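Local coordinates for hypothetical protein SA2161 (Staphylococcus aureus, PDB 1Y7R) that is of unknown function but, as a member of the GNAT family, probably transfers an acetyl group from acetyl-CoA to a substrate not yet identified, at residues K3-I8 with T41-D46; F64-I69 with V102-D107; K47-G52 with L72-G77. The protein carries 4 engineered substitutions. All blocks are in the same frame, centred on the assembly; numbering follows the deposited sequence.

Interaction 1 (K3-I8 with T41-D46); sequences KVTYDI and TVTLYD
Strand 3-5 forms the outer edge of the GNAT sheet within this chain, and it lies antiparallel beside strand 40-46 with Lys-3 facing Tyr-45, Val-4 facing Leu-44 and Thr-5 facing Thr-43. Lys-3 and Tyr-45 exchange both of their backbone hydrogen bonds, the shorter running from Lys-3 N to Tyr-45 O at 2.8 Å. Thr-5 and Thr-43 do the same, and Thr-43 N reaches Thr-5 O at 2.9 Å. Val-4 and Leu-44 form the non-hydrogen-bonded pair between them. Their branches point the same way, Val-4 CG2 lying 3.7 Å from Leu-44 CD2. These compact aliphatic groups suit the face packed against helix 80-95. The other face is more polar. Thr-43 OG1 sits between its backbone N and carbonyl carbon (chi1 41°). There Thr-43 OG1 is 3.2 Å from Thr-5 CG2. It also lies near Thr-5 O, a weak bond at most, since its one proton has another acceptor within reach. One water joins Thr-43 OG1, at 2.7 Å, to Tyr-45 OH, at 2.6 Å, and bonds weakly to Asp-7 O. The Tyr-45 ring turns its edge to Thr-5 CB, and its hydroxyl reaches that water. Lys-3 bends at its far end to bring NZ to Lys-47 O. Beyond the strand, Tyr-6 turns off the sheet, its OH hydrogen-bonded to His-87 of helix 80-95. The chemistry implies a short edge strand fixed chiefly by main-chain bonds, with an apolar seal toward the helix and a hydrated hydroxyl cluster on the reverse face. Past Thr-5 direct main-chain pairing ends, and a second water links the two backbones instead, donating to Tyr-6 O, 2.8 Å away, and accepting weakly from Thr-41 N.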
ATOM      1  N   LYS A   3      -8.948  22.399  13.150  1.00 12.27           N
ATOM      2  CA  LYS A   3     -10.180  21.917  12.542  1.00 12.03           C
ATOM      3  C   LYS A   3      -9.834  20.611  11.828  1.00 10.87           C
ATOM      4  O   LYS A   3      -8.848  20.572  11.108  1.00  9.83           O
ATOM      5  CB  LYS A   3     -10.602  22.880  11.430  1.00 12.20           C
ATOM      6  CG  LYS A   3     -11.070  24.285  11.808  1.00 14.50           C
ATOM      7  CD  LYS A   3     -11.625  24.933  10.531  1.00 14.33           C
ATOM      8  CE  LYS A   3     -10.608  25.768   9.786  1.00 18.35           C
ATOM      9  NZ  LYS A   3     -10.819  27.250   9.969  1.00 20.80           N
ATOM     10  N   VAL A   4     -10.641  19.567  11.995  1.00  9.04           N
ATOM     11  CA  VAL A   4     -10.382  18.279  11.344  1.00  8.65           C
ATOM     12  C   VAL A   4     -11.394  18.094  10.238  1.00  8.31           C
ATOM     13  O   VAL A   4     -12.608  18.206  10.451  1.00  8.54           O
ATOM     14  CB  VAL A   4     -10.578  17.100  12.304  1.00  9.58           C
ATOM     15  CG1 VAL A   4     -10.257  15.784  11.596  1.00  7.56           C
ATOM     16  CG2 VAL A   4      -9.670  17.260  13.524  1.00 10.36           C
ATOM     17  N   THR A   5     -10.900  17.680   9.080  1.00  8.30           N
ATOM     18  CA  THR A   5     -11.712  17.569   7.910  1.00  9.17           C
ATOM     19  C   THR A   5     -11.357  16.255   7.198  1.00  8.40           C
ATOM     20  O   THR A   5     -10.211  15.840   7.262  1.00  8.06           O
ATOM     21  CB  THR A   5     -11.358  18.808   7.073  1.00 11.11           C
ATOM     22  OG1 THR A   5     -12.154  19.933   7.454  1.00 15.58           O
ATOM     23  CG2 THR A   5     -11.379  18.562   5.687  1.00 10.77           C
ATOM     24  N   TYR A   6     -12.331  15.592   6.570  1.00  7.36           N
ATOM     25  CA  TYR A   6     -12.010  14.458   5.652  1.00  6.61           C
ATOM     26  C   TYR A   6     -12.116  14.850   4.165  1.00  8.17           C
ATOM     27  O   TYR A   6     -12.327  13.967   3.294  1.00  8.50           O
ATOM     28  CB  TYR A   6     -12.904  13.229   5.927  1.00  6.76           C
ATOM     29  CG  TYR A   6     -12.839  12.679   7.349  1.00  6.48           C
ATOM     30  CD1 TYR A   6     -11.742  12.929   8.193  1.00  5.73           C
ATOM     31  CD2 TYR A   6     -13.901  11.920   7.856  1.00  7.50           C
ATOM     32  CE1 TYR A   6     -11.697  12.416   9.499  1.00  8.06           C
ATOM     33  CE2 TYR A   6     -13.857  11.395   9.172  1.00  6.65           C
ATOM     34  CZ  TYR A   6     -12.756  11.639   9.966  1.00  8.19           C
ATOM     35  OH  TYR A   6     -12.746  11.132  11.243  1.00  8.85           O
ATOM     36  N   ASP A   7     -11.984  16.154   3.876  1.00  8.61           N
ATOM     37  CA  ASP A   7     -12.152  16.685   2.497  1.00  9.86           C
ATOM     38  C   ASP A   7     -10.932  16.353   1.654  1.00 10.80           C
ATOM     39  O   ASP A   7      -9.855  16.171   2.189  1.00 12.54           O
ATOM     40  CB  ASP A   7     -12.242  18.224   2.447  1.00  9.76           C
ATOM     41  CG  ASP A   7     -13.360  18.831   3.269  1.00 12.24           C
ATOM     42  OD1 ASP A   7     -13.304  20.090   3.394  1.00 12.17           O
ATOM     43  OD2 ASP A   7     -14.261  18.130   3.776  1.00 14.30           O
ATOM     44  N   ILE A   8     -11.114  16.326   0.335  1.00 11.60           N
ATOM     45  CA  ILE A   8      -9.999  16.252  -0.622  1.00 11.91           C
ATOM     46  C   ILE A   8      -9.159  17.542  -0.488  1.00 11.93           C
ATOM     47  O   ILE A   8      -9.720  18.650  -0.487  1.00 12.26           O
ATOM     48  CB  ILE A   8     -10.551  16.094  -2.076  1.00 11.60           C
ATOM     49  CG1 ILE A   8      -9.425  15.718  -3.068  1.00 11.75           C
ATOM     50  CG2 ILE A   8     -11.323  17.381  -2.527  1.00 11.17           C
ATOM     51  CD1 ILE A   8      -9.949  15.181  -4.406  1.00 13.60           C
ATOM     52  N   THR A  41      -8.996  10.281   3.596  1.00  5.46           N
ATOM     53  CA  THR A  41      -8.020  11.362   3.774  1.00  6.50           C
ATOM     54  C   THR A  41      -8.441  12.190   4.960  1.00  7.06           C
ATOM     55  O   THR A  41      -9.606  12.585   5.042  1.00  8.10           O
ATOM     56  CB  THR A  41      -7.948  12.297   2.528  1.00  7.94           C
ATOM     57  OG1 THR A  41      -7.648  11.526   1.350  1.00  8.85           O
ATOM     58  CG2 THR A  41      -6.845  13.336   2.693  1.00  8.69           C
ATOM     59  N   VAL A  42      -7.512  12.464   5.871  1.00  6.90           N
ATOM     60  CA  VAL A  42      -7.777  13.399   6.986  1.00  6.80           C
ATOM     61  C   VAL A  42      -6.833  14.575   6.855  1.00  6.95           C
ATOM     62  O   VAL A  42      -5.658  14.407   6.535  1.00  6.63           O
ATOM     63  CB  VAL A  42      -7.431  12.770   8.428  0.50  9.81           C
ATOM     64  CG1 VAL A  42      -6.060  12.093   8.524  0.50  3.61           C
ATOM     65  CG2 VAL A  42      -7.658  13.805   9.585  0.50  6.10           C
ATOM     66  N   THR A  43      -7.360  15.770   7.083  1.00  5.28           N
ATOM     67  CA  THR A  43      -6.591  17.010   7.025  1.00  5.46           C
ATOM     68  C   THR A  43      -6.882  17.844   8.270  1.00  5.76           C
ATOM     69  O   THR A  43      -8.008  17.834   8.798  1.00  5.90           O
ATOM     70  CB  THR A  43      -6.883  17.843   5.745  1.00  6.22           C
ATOM     71  OG1 THR A  43      -8.291  17.817   5.464  1.00  8.26           O
ATOM     72  CG2 THR A  43      -6.084  17.251   4.520  1.00  8.12           C
ATOM     73  N   LEU A  44      -5.836  18.504   8.759  1.00  5.74           N
ATOM     74  CA  LEU A  44      -5.893  19.362   9.945  1.00  5.64           C
ATOM     75  C   LEU A  44      -5.544  20.774   9.537  1.00  6.16           C
ATOM     76  O   LEU A  44      -4.541  21.008   8.845  1.00  6.48           O
ATOM     77  CB  LEU A  44      -4.866  18.915  10.977  1.00  6.68           C
ATOM     78  CG  LEU A  44      -4.949  17.455  11.438  1.00  6.97           C
ATOM     79  CD1 LEU A  44      -3.832  17.232  12.447  1.00  8.31           C
ATOM     80  CD2 LEU A  44      -6.254  17.071  12.058  1.00 10.54           C
ATOM     81  N   TYR A  45      -6.344  21.715  10.007  1.00  6.77           N
ATOM     82  CA  TYR A  45      -6.135  23.119   9.670  1.00  7.49           C
ATOM     83  C   TYR A  45      -6.027  23.964  10.949  1.00  8.24           C
ATOM     84  O   TYR A  45      -6.812  23.769  11.899  1.00  8.68           O
ATOM     85  CB  TYR A  45      -7.286  23.663   8.830  1.00  9.18           C
ATOM     86  CG  TYR A  45      -7.406  23.107   7.442  1.00 11.31           C
ATOM     87  CD1 TYR A  45      -6.736  23.713   6.378  1.00 11.11           C
ATOM     88  CD2 TYR A  45      -8.225  22.018   7.167  1.00 11.29           C
ATOM     89  CE1 TYR A  45      -6.841  23.232   5.089  1.00 13.07           C
ATOM     90  CE2 TYR A  45      -8.348  21.528   5.859  1.00 13.47           C
ATOM     91  CZ  TYR A  45      -7.658  22.144   4.827  1.00 13.99           C
ATOM     92  OH  TYR A  45      -7.768  21.642   3.529  1.00 15.51           O
ATOM     93  N   ASP A  46      -5.060  24.880  10.955  1.00  8.64           N
ATOM     94  CA  ASP A  46      -4.896  25.848  12.025  1.00  8.72           C
ATOM     95  C   ASP A  46      -5.364  27.141  11.381  1.00  9.35           C
ATOM     96  O   ASP A  46      -4.664  27.673  10.497  1.00  8.24           O
ATOM     97  CB  ASP A  46      -3.419  25.974  12.458  1.00  9.12           C
ATOM     98  CG  ASP A  46      -3.223  26.992  13.574  1.00 11.15           C
ATOM     99  OD1 ASP A  46      -4.212  27.635  13.963  1.00 12.03           O
ATOM    100  OD2 ASP A  46      -2.076  27.179  14.081  1.00 13.82           O
TER
HETATM  101  O   HOH W   1     -11.228  11.502   2.402  1.00 17.77           O
HETATM  102  O   HOH W   2      -8.722  19.232   3.172  1.00 29.42           O

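Interaction 2 (F64-I69 with V102-D107); sequences FQIVDI and VSLIAD
Phe-64 and Gln-65 pair in parallel with Val-102 and Ser-103 through two backbone hydrogen bonds, Ser-103 N to Phe-64 O at 3.0 Å and Ile-66 N to Ser-103 O at 3.1 Å. Direct bonding then stops: a water donates to Ile-66 O at 2.7 Å and accepts from Ile-105 N at 2.9 Å, occupying the place of the next rung. This splaying of the two parallel strands is the GNAT hallmark, and in relatives acetyl-CoA inserts at the opening. Among apolar contacts, Val-102 CG1, anti to the backbone N (chi1 -178°), meets Ile-66 CD1 at 3.9 Å, a fit of branched side chains to a buried sheet face. On the other face the polar pair is bridged by water. Ser-103 OG donates to one water shared with Phe-64 O. A second water donates to Ser-103 OG at 2.6 Å and accepts a hydrogen bond from Gln-65 NE2. Ser-103 OG also hydrogen-bonds Gln-65 of the second subunit. The contact belongs to the beta-alpha-beta unit whose helix 80-95 packs Ile-88 and Met-89 on Ile-66. Strand 49-58 flanks strand 63-71 on its other edge, whereas residues 102-107 pair antiparallel with a strand of the second subunit, carrying the sheet across the dimer.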
ATOM      1  N   PHE A  64      -4.662  -2.722   3.501  1.00  4.63           N
ATOM      2  CA  PHE A  64      -4.570  -1.250   3.408  1.00  3.89           C
ATOM      3  C   PHE A  64      -3.112  -0.802   3.592  1.00  4.52           C
ATOM      4  O   PHE A  64      -2.313  -1.489   4.244  1.00  5.48           O
ATOM      5  CB  PHE A  64      -5.427  -0.587   4.498  1.00  4.56           C
ATOM      6  CG  PHE A  64      -6.889  -0.953   4.436  1.00  3.74           C
ATOM      7  CD1 PHE A  64      -7.782  -0.115   3.789  1.00  7.38           C
ATOM      8  CD2 PHE A  64      -7.353  -2.134   5.042  1.00  7.50           C
ATOM      9  CE1 PHE A  64      -9.169  -0.441   3.723  1.00  7.57           C
ATOM     10  CE2 PHE A  64      -8.717  -2.468   5.003  1.00  8.14           C
ATOM     11  CZ  PHE A  64      -9.625  -1.633   4.311  1.00  6.57           C
ATOM     12  N   GLN A  65      -2.790   0.364   3.030  1.00  4.82           N
ATOM     13  CA  GLN A  65      -1.516   1.011   3.311  1.00  5.98           C
ATOM     14  C   GLN A  65      -1.807   2.444   3.720  1.00  6.06           C
ATOM     15  O   GLN A  65      -2.564   3.146   3.044  1.00  6.55           O
ATOM     16  CB  GLN A  65      -0.599   1.026   2.083  1.00  6.00           C
ATOM     17  CG  GLN A  65       0.866   1.266   2.479  1.00  6.98           C
ATOM     18  CD  GLN A  65       1.789   1.498   1.303  1.00  9.41           C
ATOM     19  OE1 GLN A  65       1.371   1.852   0.205  1.00  9.28           O
ATOM     20  NE2 GLN A  65       3.068   1.359   1.559  1.00 10.60           N
ATOM     21  N   ILE A  66      -1.207   2.853   4.826  1.00  5.30           N
ATOM     22  CA  ILE A  66      -1.263   4.229   5.299  1.00  6.20           C
ATOM     23  C   ILE A  66      -0.090   4.954   4.656  1.00  6.62           C
ATOM     24  O   ILE A  66       1.058   4.457   4.705  1.00  6.08           O
ATOM     25  CB  ILE A  66      -1.163   4.284   6.832  1.00  5.81           C
ATOM     26  CG1 ILE A  66      -2.352   3.529   7.431  1.00  6.55           C
ATOM     27  CG2 ILE A  66      -1.094   5.727   7.338  1.00  8.12           C
ATOM     28  CD1 ILE A  66      -2.239   3.293   8.904  1.00  8.81           C
ATOM     29  N   VAL A  67      -0.388   6.103   4.049  1.00  5.95           N
ATOM     30  CA  VAL A  67       0.595   6.844   3.250  1.00  7.08           C
ATOM     31  C   VAL A  67       0.460   8.337   3.521  1.00  7.02           C
ATOM     32  O   VAL A  67      -0.564   8.759   4.042  1.00  7.68           O
ATOM     33  CB  VAL A  67       0.445   6.570   1.713  1.00  7.04           C
ATOM     34  CG1 VAL A  67       0.692   5.085   1.377  1.00  8.38           C
ATOM     35  CG2 VAL A  67      -0.936   7.072   1.134  1.00  6.55           C
ATOM     36  N   ASP A  68       1.486   9.119   3.181  1.00  8.29           N
ATOM     37  CA  ASP A  68       1.394  10.590   3.230  1.00  8.90           C
ATOM     38  C   ASP A  68       1.066  11.127   4.608  1.00  8.87           C
ATOM     39  O   ASP A  68       0.280  12.081   4.743  1.00  8.92           O
ATOM     40  CB  ASP A  68       0.354  11.090   2.216  1.00  9.70           C
ATOM     41  CG  ASP A  68       0.887  11.088   0.806  1.00 12.55           C
ATOM     42  OD1 ASP A  68       2.103  11.299   0.645  1.00 19.58           O
ATOM     43  OD2 ASP A  68       0.131  10.859  -0.140  1.00 14.49           O
ATOM     44  N   ILE A  69       1.666  10.543   5.657  1.00  8.37           N
ATOM     45  CA  ILE A  69       1.518  11.128   7.000  1.00  8.32           C
ATOM     46  C   ILE A  69       2.465  12.319   7.065  1.00  8.43           C
ATOM     47  O   ILE A  69       3.685  12.156   7.237  1.00  9.26           O
ATOM     48  CB  ILE A  69       1.830  10.099   8.111  1.00  8.23           C
ATOM     49  CG1 ILE A  69       0.925   8.873   7.920  1.00  9.14           C
ATOM     50  CG2 ILE A  69       1.630  10.721   9.528  1.00  9.30           C
ATOM     51  CD1 ILE A  69      -0.519   9.139   8.080  1.00 11.53           C
ATOM     52  N   VAL A 102      -2.673  -4.203   7.616  1.00  5.97           N
ATOM     53  CA  VAL A 102      -2.420  -2.793   7.292  1.00  6.59           C
ATOM     54  C   VAL A 102      -0.930  -2.558   7.436  1.00  5.93           C
ATOM     55  O   VAL A 102      -0.310  -3.026   8.402  1.00  4.88           O
ATOM     56  CB  VAL A 102      -3.159  -1.851   8.259  1.00  6.74           C
ATOM     57  CG1 VAL A 102      -2.927  -0.369   7.862  1.00  6.48           C
ATOM     58  CG2 VAL A 102      -4.678  -2.186   8.351  1.00  6.68           C
ATOM     59  N   SER A 103      -0.327  -1.879   6.472  1.00  5.73           N
ATOM     60  CA  SER A 103       1.104  -1.625   6.581  1.00  6.59           C
ATOM     61  C   SER A 103       1.450  -0.184   6.275  1.00  5.90           C
ATOM     62  O   SER A 103       0.638   0.565   5.698  1.00  6.99           O
ATOM     63  CB  SER A 103       1.918  -2.582   5.676  1.00  7.35           C
ATOM     64  OG  SER A 103       1.950  -2.152   4.309  1.00  9.43           O
ATOM     65  N   LEU A 104       2.684   0.173   6.611  1.00  6.82           N
ATOM     66  CA  LEU A 104       3.222   1.473   6.236  1.00  6.22           C
ATOM     67  C   LEU A 104       4.735   1.404   6.158  1.00  6.92           C
ATOM     68  O   LEU A 104       5.325   0.397   6.564  1.00  5.94           O
ATOM     69  CB  LEU A 104       2.777   2.546   7.232  1.00  6.67           C
ATOM     70  CG  LEU A 104       3.041   2.285   8.713  1.00  9.09           C
ATOM     71  CD1 LEU A 104       4.438   2.743   9.076  1.00 10.28           C
ATOM     72  CD2 LEU A 104       2.013   3.034   9.527  1.00 10.89           C
ATOM     73  N   ILE A 105       5.341   2.468   5.617  1.00  7.35           N
ATOM     74  CA  ILE A 105       6.809   2.573   5.538  1.00  8.68           C
ATOM     75  C   ILE A 105       7.232   3.726   6.431  1.00  9.25           C
ATOM     76  O   ILE A 105       6.748   4.850   6.283  1.00 10.05           O
ATOM     77  CB  ILE A 105       7.281   2.813   4.081  1.00  9.73           C
ATOM     78  CG1 ILE A 105       6.845   1.672   3.142  1.00  9.73           C
ATOM     79  CG2 ILE A 105       8.772   3.102   4.017  1.00  8.95           C
ATOM     80  CD1 ILE A 105       7.318   0.316   3.555  1.00 13.04           C
ATOM     81  N   ALA A 106       8.100   3.447   7.395  1.00  9.06           N
ATOM     82  CA  ALA A 106       8.481   4.462   8.363  1.00 10.76           C
ATOM     83  C   ALA A 106       9.983   4.616   8.454  1.00 12.18           C
ATOM     84  O   ALA A 106      10.674   3.623   8.569  1.00 11.27           O
ATOM     85  CB  ALA A 106       7.931   4.063   9.729  1.00 10.95           C
ATOM     86  N   ASP A 107      10.481   5.849   8.432  1.00 14.81           N
ATOM     87  CA  ASP A 107      11.875   6.069   8.857  1.00 17.90           C
ATOM     88  C   ASP A 107      11.988   6.143  10.383  1.00 19.64           C
ATOM     89  O   ASP A 107      11.000   5.926  11.110  1.00 18.79           O
ATOM     90  CB  ASP A 107      12.489   7.281   8.163  1.00 19.12           C
ATOM     91  CG  ASP A 107      11.958   8.593   8.676  1.00 21.46           C
ATOM     92  OD1 ASP A 107      11.317   8.610   9.749  1.00 22.60           O
ATOM     93  OD2 ASP A 107      12.196   9.614   7.984  1.00 24.96           O
TER
HETATM   94  O   HOH W   3      -0.210  -2.992   2.968  1.00  8.52           O
HETATM   95  O   HOH W   4       3.967  -0.631   3.537  1.00 11.02           O
HETATM   96  O   HOH W   5       3.686   4.407   4.244  1.00 13.42           O

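Interaction 3 (K47-G52 with L72-G77); sequences KDRLIG and LKSYQG. Engineered in segment 72-77: Leu-72 (natural residue Ser). With PO4 (phosphate ion), chain D.
Arg-49 and Leu-72 reach toward each other tip to tip, and the methyl CD1 of Leu-72 comes to lie over the centre of the guanidinium face, 3.4 Å from Arg-49 CZ. Leu-72 is an engineered residue, serine in the natural protein, so this methyl over the guanidinium belongs to the crystallised variant. Arg-49 reaches across as an extended chain, with CG anti to the backbone N (chi1 -176°). Its guanidinium plane stands 81° from the Tyr-75 ring, and NH1 meets the ring near its edge, 3.9 Å from CE1. Ile-51 approaches the tyrosine differently: the two side chains cross at about a right angle, and CG2 sits over the ring face, 3.7 Å from the Tyr-75 centroid, in a CH-pi contact. A beta-branched residue suits this place, because CG2, anti to the carbonyl carbon, covers the ring and also lies 3.7 Å from Leu-72 CD1. In the backbone, Leu-72 N donates to Ile-51 O at 2.9 Å with an N-H...O angle of 166°. Ile-51 and Gly-52 both face Leu-44 in a classic beta bulge. After Leu-72 the chain makes a 3-10 turn, closed by Tyr-75 N bonding to Leu-72 O, and Gly-77 N then donates to a phosphate oxygen, O4, at 3.0 Å. That ion, probably from the crystallisation liquor, is also held by Gly-81 N, consistent with the loop that cradles the coenzyme A pyrophosphate in GNAT relatives. One water accepts from Arg-49 NH1 and donates to Tyr-75 OH, 2.8 Å away, consistent with the hydroxyl hydrogen being given to Asp-46. Water and phenol thus link Arg-49 to Asp-46, and the opposite charges would probably strengthen the bonds between them, beside the apolar contacts of Ile-51, Leu-72 and Tyr-75.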
ATOM      1  N   LYS A  47      -6.549  27.607  11.808  1.00  9.66           N
ATOM      2  CA  LYS A  47      -7.264  28.717  11.162  1.00 10.44           C
ATOM      3  C   LYS A  47      -7.411  28.348   9.670  1.00 10.60           C
ATOM      4  O   LYS A  47      -8.039  27.336   9.371  1.00 10.58           O
ATOM      5  CB  LYS A  47      -6.579  30.068  11.453  1.00 10.87           C
ATOM      6  CG  LYS A  47      -6.685  30.399  12.953  1.00 14.79           C
ATOM      7  CD  LYS A  47      -6.021  31.734  13.292  1.00 19.69           C
ATOM      8  CE  LYS A  47      -5.090  31.565  14.505  1.00 22.95           C
ATOM      9  NZ  LYS A  47      -4.508  32.861  14.951  1.00 27.13           N
ATOM     10  N   ASP A  48      -6.806  29.096   8.757  1.00 10.35           N
ATOM     11  CA  ASP A  48      -6.944  28.759   7.335  1.00 11.16           C
ATOM     12  C   ASP A  48      -5.698  28.111   6.726  1.00 10.15           C
ATOM     13  O   ASP A  48      -5.566  28.058   5.501  1.00 11.61           O
ATOM     14  CB  ASP A  48      -7.381  29.981   6.516  1.00 12.48           C
ATOM     15  CG  ASP A  48      -8.764  30.462   6.884  1.00 16.71           C
ATOM     16  OD1 ASP A  48      -9.475  29.769   7.658  1.00 19.49           O
ATOM     17  OD2 ASP A  48      -9.123  31.561   6.396  1.00 22.08           O
ATOM     18  N   ARG A  49      -4.824  27.572   7.565  1.00  8.87           N
ATOM     19  CA  ARG A  49      -3.609  26.933   7.061  1.00  7.47           C
ATOM     20  C   ARG A  49      -3.652  25.430   7.268  1.00  7.20           C
ATOM     21  O   ARG A  49      -3.931  24.971   8.394  1.00  6.88           O
ATOM     22  CB  ARG A  49      -2.372  27.464   7.765  1.00  8.24           C
ATOM     23  CG  ARG A  49      -1.062  26.905   7.211  1.00  9.39           C
ATOM     24  CD  ARG A  49       0.120  27.402   8.011  1.00  8.71           C
ATOM     25  NE  ARG A  49       1.371  27.055   7.332  1.00  8.02           N
ATOM     26  CZ  ARG A  49       2.572  27.157   7.877  1.00  8.47           C
ATOM     27  NH1 ARG A  49       2.714  27.569   9.137  1.00  9.70           N
ATOM     28  NH2 ARG A  49       3.627  26.799   7.164  1.00  8.71           N
ATOM     29  N   LEU A  50      -3.327  24.684   6.207  1.00  6.40           N
ATOM     30  CA  LEU A  50      -3.223  23.227   6.339  1.00  6.22           C
ATOM     31  C   LEU A  50      -1.932  22.921   7.101  1.00  5.96           C
ATOM     32  O   LEU A  50      -0.856  23.326   6.645  1.00  6.41           O
ATOM     33  CB  LEU A  50      -3.154  22.541   4.966  1.00  6.82           C
ATOM     34  CG  LEU A  50      -3.083  21.008   4.974  1.00  7.31           C
ATOM     35  CD1 LEU A  50      -4.346  20.366   5.491  1.00  9.97           C
ATOM     36  CD2 LEU A  50      -2.783  20.451   3.579  1.00  7.22           C
ATOM     37  N   ILE A  51      -2.035  22.175   8.208  1.00  4.99           N
ATOM     38  CA  ILE A  51      -0.839  21.825   8.960  1.00  5.07           C
ATOM     39  C   ILE A  51      -0.494  20.317   8.990  1.00  4.76           C
ATOM     40  O   ILE A  51       0.608  19.933   9.392  1.00  6.19           O
ATOM     41  CB  ILE A  51      -0.857  22.470  10.349  1.00  4.49           C
ATOM     42  CG1 ILE A  51      -1.886  21.812  11.283  1.00  7.02           C
ATOM     43  CG2 ILE A  51      -1.101  23.991  10.206  1.00  6.70           C
ATOM     44  CD1 ILE A  51      -1.417  20.515  11.886  1.00 10.41           C
ATOM     45  N   GLY A  52      -1.444  19.477   8.565  1.00  4.77           N
ATOM     46  CA  GLY A  52      -1.228  18.032   8.639  1.00  5.19           C
ATOM     47  C   GLY A  52      -2.224  17.247   7.827  1.00  5.44           C
ATOM     48  O   GLY A  52      -3.323  17.726   7.524  1.00  5.47           O
ATOM     49  N   LEU A  72       3.505  19.648   9.170  1.00  4.11           N
ATOM     50  CA  LEU A  72       4.502  20.729   9.060  1.00  4.84           C
ATOM     51  C   LEU A  72       5.614  20.588  10.079  1.00  5.77           C
ATOM     52  O   LEU A  72       5.364  20.321  11.269  1.00  4.37           O
ATOM     53  CB  LEU A  72       3.855  22.091   9.245  1.00  6.19           C
ATOM     54  CG  LEU A  72       2.875  22.496   8.161  1.00  6.22           C
ATOM     55  CD1 LEU A  72       2.236  23.818   8.587  1.00  5.47           C
ATOM     56  CD2 LEU A  72       3.632  22.655   6.839  1.00  5.92           C
ATOM     57  N   LYS A  73       6.851  20.795   9.620  1.00  6.22           N
ATOM     58  CA  LYS A  73       7.988  20.739  10.535  1.00  8.51           C
ATOM     59  C   LYS A  73       7.728  21.631  11.766  1.00  8.39           C
ATOM     60  O   LYS A  73       7.953  21.200  12.899  1.00  9.39           O
ATOM     61  CB  LYS A  73       9.243  21.173   9.806  1.00  9.83           C
ATOM     62  CG  LYS A  73      10.407  20.181   9.861  1.00 15.21           C
ATOM     63  CD  LYS A  73      10.035  18.716   9.626  1.00 19.04           C
ATOM     64  CE  LYS A  73      11.218  17.786  10.032  1.00 20.13           C
ATOM     65  NZ  LYS A  73      10.839  16.331  10.240  1.00 24.19           N
ATOM     66  N   SER A  74       7.178  22.823  11.549  1.00  9.06           N
ATOM     67  CA  SER A  74       6.956  23.779  12.635  1.00  9.06           C
ATOM     68  C   SER A  74       5.855  23.330  13.613  1.00  8.73           C
ATOM     69  O   SER A  74       5.784  23.848  14.733  1.00  8.59           O
ATOM     70  CB  SER A  74       6.652  25.183  12.096  1.00 10.23           C
ATOM     71  OG  SER A  74       5.489  25.157  11.285  1.00 10.68           O
ATOM     72  N   TYR A  75       5.020  22.367  13.198  1.00  6.80           N
ATOM     73  CA  TYR A  75       3.966  21.793  14.046  1.00  7.31           C
ATOM     74  C   TYR A  75       4.279  20.388  14.575  1.00  7.73           C
ATOM     75  O   TYR A  75       3.434  19.778  15.272  1.00  6.81           O
ATOM     76  CB  TYR A  75       2.661  21.732  13.250  1.00  7.76           C
ATOM     77  CG  TYR A  75       1.961  23.075  13.135  1.00  7.75           C
ATOM     78  CD1 TYR A  75       2.413  24.050  12.243  1.00  8.80           C
ATOM     79  CD2 TYR A  75       0.841  23.361  13.921  1.00 10.33           C
ATOM     80  CE1 TYR A  75       1.783  25.273  12.141  1.00  8.67           C
ATOM     81  CE2 TYR A  75       0.193  24.584  13.829  1.00 10.19           C
ATOM     82  CZ  TYR A  75       0.675  25.547  12.938  1.00 10.13           C
ATOM     83  OH  TYR A  75       0.026  26.767  12.825  1.00 12.10           O
ATOM     84  N   GLN A  76       5.471  19.861  14.268  1.00  7.35           N
ATOM     85  CA  GLN A  76       5.800  18.498  14.668  1.00  7.61           C
ATOM     86  C   GLN A  76       6.140  18.456  16.164  1.00  8.65           C
ATOM     87  O   GLN A  76       6.425  19.494  16.782  1.00  8.92           O
ATOM     88  CB  GLN A  76       6.957  17.933  13.825  1.00  8.60           C
ATOM     89  CG  GLN A  76       6.512  17.471  12.421  1.00  7.90           C
ATOM     90  CD  GLN A  76       7.666  16.957  11.556  1.00  9.65           C
ATOM     91  OE1 GLN A  76       7.534  16.797  10.321  1.00 12.72           O
ATOM     92  NE2 GLN A  76       8.777  16.680  12.179  1.00  7.81           N
ATOM     93  N   GLY A  77       6.073  17.262  16.746  1.00  8.53           N
ATOM     94  CA  GLY A  77       6.517  17.064  18.134  1.00  9.21           C
ATOM     95  C   GLY A  77       5.500  17.483  19.175  1.00  8.88           C
ATOM     96  O   GLY A  77       5.846  17.709  20.345  1.00  8.87           O
TER
HETATM   97  P   PO4 D 504       4.517  14.192  14.739  0.50  9.47           P
HETATM   98  O1  PO4 D 504       4.749  12.777  15.219  0.50  8.75           O
HETATM   99  O2  PO4 D 504       3.530  14.889  15.637  0.50  7.81           O
HETATM  100  O3  PO4 D 504       3.897  14.107  13.354  0.50  5.48           O
HETATM  101  O4  PO4 D 504       5.796  14.995  14.762  0.50  6.26           O
HETATM  102  O   HOH W   6       1.058  28.722  11.134  1.00 21.94           O

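In the fold
From the N terminus, interaction 1 closes first: after residues 3-8 the chain runs through helices 11-20 and 28-34, then returns as strand 40-46 beside its own beginning. Strand 49-58 follows directly and opens interaction 3, which closes at 72-77, just after strand 63-71. Interaction 2 opens within that span, at 64-69, and closes beyond helix 80-95 at 102-107, so interactions 2 and 3 cross along the sequence, while interaction 1 precedes both. Interactions 1 and 3 touch where strands 40-46 and 49-58 adjoin. Interaction 2 lies about 18 Å from interaction 1, centre to centre. Together they tie the edge strand, the probable coenzyme-binding loop and the splayed strands to one sheet.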